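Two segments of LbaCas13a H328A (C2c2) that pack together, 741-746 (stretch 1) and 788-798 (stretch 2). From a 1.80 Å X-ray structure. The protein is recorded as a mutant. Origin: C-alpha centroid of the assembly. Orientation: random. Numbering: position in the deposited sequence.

Stretch 1 (741-746) RFITKA
Stretch 2, residues 788-798: DFGQRIKNIVQ

Residues 741-745 belong to a helix that begins earlier in the chain, while 788-798 lie within a longer helix. Their N-to-C directions differ by 137°, and the axes approach to 10.2 Å. Helical phi/psi values, near -60/-45, prevail, and i to i-4 hydrogen bonds such as Ala746 N to Phe742 O (2.9 Å) and Val797 N to Ile793 O (3.0 Å) maintain both backbones. The register runs in opposite senses, numbering rising in stretch 1 as it falls in stretch 2: Ile743 CA lies 7.1 Å from Ile793 CA, and Ala746 CA 5.3 Å from Gly790 CA.

No hydrogen bond crosses the interface; apolar packing joins the stretches, burying 298 Å² in total. Ile743, Ala746 and Ile793 have the most area covered (69, 55 and 50 Å²); Phe742, Phe789, Ile793 and Val797 are buried in the assembly. Ile793, with CB directed toward stretch 1, adopts chi1 m and chi2 m. Its CD1 lies 4.2 Å from Phe742 CE1, obliquely to that ring, and its CG2 lies 4.4 Å from Ile743 CG2. Phe742, chi1 t and chi2 -85°, starts sideways, but its end comes nearer stretch 2. Ile743, also sideways, is m, t; its extended CD1 meets CG1 of Val797 (chi1 m), whose CB points toward stretch 1, at 3.7 Å. Branched aliphatic side chains suit these places because they offer methyl groups in several directions without polar groups to satisfy.

The backbones come close where Ala746 meets Gly790. Ala746 O sits 3.7 Å from Gly790 CA; an ideal CB on Gly790 would lie only 2.8 Å from Ala746 O, a clash that glycine avoids. Ala746 points its compact CB toward stretch 2, 4.3 Å from Phe789 CE2 at the ring edge. Phe789 has chi1 t and chi2 82°.

Exposed Lys794 (m, m, p, t) starts sideways, but its end comes nearer, with CE 4.0 Å from Ile743 CG2. Within stretch 2, Arg792 NH2 and Asp788 OD1 form a salt bridge at 3.3 Å, with a weak hydrogen bond, one helical turn apart and clear of the interface.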

# COMPACT_ATOMS: atom_id res chain seq x y z
N ARG A 741 21.87 27.95 2.06
CA ARG A 741 22.21 28.15 0.65
C ARG A 741 21.22 27.47 -0.28
O ARG A 741 20.97 27.96 -1.39
CB ARG A 741 23.62 27.62 0.37
CG ARG A 741 24.74 28.52 0.87
CD ARG A 741 25.76 28.77 -0.23
NE ARG A 741 25.13 28.87 -1.55
CZ ARG A 741 24.55 29.97 -2.04
NH1 ARG A 741 24.51 31.09 -1.32
NH2 ARG A 741 24.00 29.95 -3.25
N PHE A 742 20.66 26.33 0.14
CA PHE A 742 19.59 25.72 -0.64
C PHE A 742 18.40 26.67 -0.73
O PHE A 742 17.80 26.81 -1.81
CB PHE A 742 19.18 24.39 0.00
CG PHE A 742 17.93 23.78 -0.59
CD1 PHE A 742 16.67 24.16 -0.16
CD2 PHE A 742 18.03 22.80 -1.57
CE1 PHE A 742 15.53 23.59 -0.69
CE2 PHE A 742 16.90 22.23 -2.12
CZ PHE A 742 15.65 22.62 -1.68
N ILE A 743 18.04 27.31 0.38
CA ILE A 743 16.88 28.19 0.42
C ILE A 743 17.11 29.41 -0.47
O ILE A 743 16.22 29.84 -1.22
CB ILE A 743 16.59 28.61 1.87
CG1 ILE A 743 16.10 27.42 2.70
CG2 ILE A 743 15.57 29.75 1.92
CD1 ILE A 743 16.08 27.70 4.18
N THR A 744 18.32 29.97 -0.41
CA THR A 744 18.66 31.11 -1.25
C THR A 744 18.63 30.74 -2.73
O THR A 744 17.95 31.40 -3.53
CB THR A 744 20.02 31.65 -0.84
OG1 THR A 744 19.94 32.18 0.48
CG2 THR A 744 20.48 32.74 -1.82
N LYS A 745 19.36 29.69 -3.11
CA LYS A 745 19.40 29.27 -4.50
C LYS A 745 18.00 28.95 -5.03
O LYS A 745 17.67 29.28 -6.17
CB LYS A 745 20.31 28.05 -4.67
CG LYS A 745 21.71 28.37 -5.19
CD LYS A 745 22.51 27.09 -5.49
CE LYS A 745 23.10 26.46 -4.23
NZ LYS A 745 24.55 26.15 -4.38
N ALA A 746 17.17 28.31 -4.21
CA ALA A 746 15.78 28.09 -4.57
C ALA A 746 14.97 29.35 -4.29
O ALA A 746 14.20 29.80 -5.12
CB ALA A 746 15.20 26.90 -3.80
N ASP A 788 7.04 29.44 -8.73
CA ASP A 788 6.13 28.70 -7.85
C ASP A 788 6.91 27.95 -6.78
O ASP A 788 6.68 28.13 -5.58
CB ASP A 788 5.30 27.73 -8.70
CG ASP A 788 3.85 27.68 -8.26
OD1 ASP A 788 3.59 27.60 -7.04
OD2 ASP A 788 2.97 27.70 -9.15
N PHE A 789 7.85 27.10 -7.22
CA PHE A 789 8.75 26.39 -6.32
C PHE A 789 9.33 27.32 -5.25
O PHE A 789 9.14 27.09 -4.05
CB PHE A 789 9.87 25.75 -7.15
CG PHE A 789 10.60 24.64 -6.45
CD1 PHE A 789 10.07 23.36 -6.41
CD2 PHE A 789 11.82 24.88 -5.83
CE1 PHE A 789 10.74 22.34 -5.76
CE2 PHE A 789 12.50 23.86 -5.18
CZ PHE A 789 11.96 22.58 -5.15
N GLY A 790 10.00 28.39 -5.68
CA GLY A 790 10.60 29.30 -4.71
C GLY A 790 9.59 29.99 -3.82
O GLY A 790 9.87 30.28 -2.65
N GLN A 791 8.39 30.25 -4.35
CA GLN A 791 7.35 30.86 -3.53
C GLN A 791 6.96 29.96 -2.36
O GLN A 791 6.89 30.41 -1.21
CB GLN A 791 6.13 31.17 -4.40
CG GLN A 791 5.19 32.22 -3.81
CD GLN A 791 5.91 33.52 -3.49
OE1 GLN A 791 6.15 33.84 -2.32
NE2 GLN A 791 6.25 34.28 -4.52
N ARG A 792 6.73 28.68 -2.64
CA ARG A 792 6.34 27.77 -1.57
C ARG A 792 7.47 27.59 -0.56
O ARG A 792 7.22 27.51 0.65
CB ARG A 792 5.91 26.42 -2.14
CG ARG A 792 4.96 26.56 -3.31
CD ARG A 792 4.71 25.22 -3.95
NE ARG A 792 3.53 24.56 -3.41
CZ ARG A 792 2.30 24.74 -3.88
NH1 ARG A 792 1.28 24.09 -3.34
NH2 ARG A 792 2.10 25.56 -4.90
N ILE A 793 8.72 27.55 -1.04
CA ILE A 793 9.87 27.48 -0.14
C ILE A 793 9.85 28.67 0.82
O ILE A 793 10.02 28.51 2.04
CB ILE A 793 11.19 27.43 -0.93
CG1 ILE A 793 11.19 26.26 -1.91
CG2 ILE A 793 12.38 27.37 0.02
CD1 ILE A 793 11.60 24.96 -1.30
N LYS A 794 9.66 29.88 0.29
CA LYS A 794 9.65 31.05 1.15
C LYS A 794 8.48 31.00 2.12
O LYS A 794 8.62 31.37 3.30
CB LYS A 794 9.63 32.35 0.33
CG LYS A 794 10.98 32.80 -0.30
CD LYS A 794 11.95 33.46 0.72
CE LYS A 794 12.70 32.47 1.62
NZ LYS A 794 13.30 33.07 2.84
N ASN A 795 7.32 30.54 1.65
CA ASN A 795 6.19 30.34 2.56
C ASN A 795 6.55 29.36 3.67
O ASN A 795 6.27 29.61 4.85
CB ASN A 795 4.97 29.85 1.77
CG ASN A 795 3.74 29.73 2.63
OD1 ASN A 795 2.93 28.81 2.46
ND2 ASN A 795 3.58 30.65 3.58
N ILE A 796 7.19 28.24 3.31
CA ILE A 796 7.53 27.22 4.29
C ILE A 796 8.44 27.79 5.38
O ILE A 796 8.17 27.64 6.58
CB ILE A 796 8.17 26.00 3.60
CG1 ILE A 796 7.10 25.20 2.86
CG2 ILE A 796 8.90 25.13 4.61
CD1 ILE A 796 7.65 24.23 1.85
N VAL A 797 9.52 28.46 4.98
CA VAL A 797 10.44 29.00 5.97
C VAL A 797 9.81 30.18 6.71
O VAL A 797 10.14 30.43 7.88
CB VAL A 797 11.77 29.40 5.32
CG1 VAL A 797 12.46 28.17 4.75
CG2 VAL A 797 11.55 30.44 4.23
N GLN A 798 8.90 30.91 6.06
CA GLN A 798 8.14 31.94 6.75
C GLN A 798 7.34 31.33 7.90
O GLN A 798 7.34 31.85 9.02
CB GLN A 798 7.21 32.66 5.77
CG GLN A 798 7.64 34.07 5.39
CD GLN A 798 7.11 34.50 4.02
OE1 GLN A 798 5.96 34.22 3.66
NE2 GLN A 798 7.95 35.19 3.25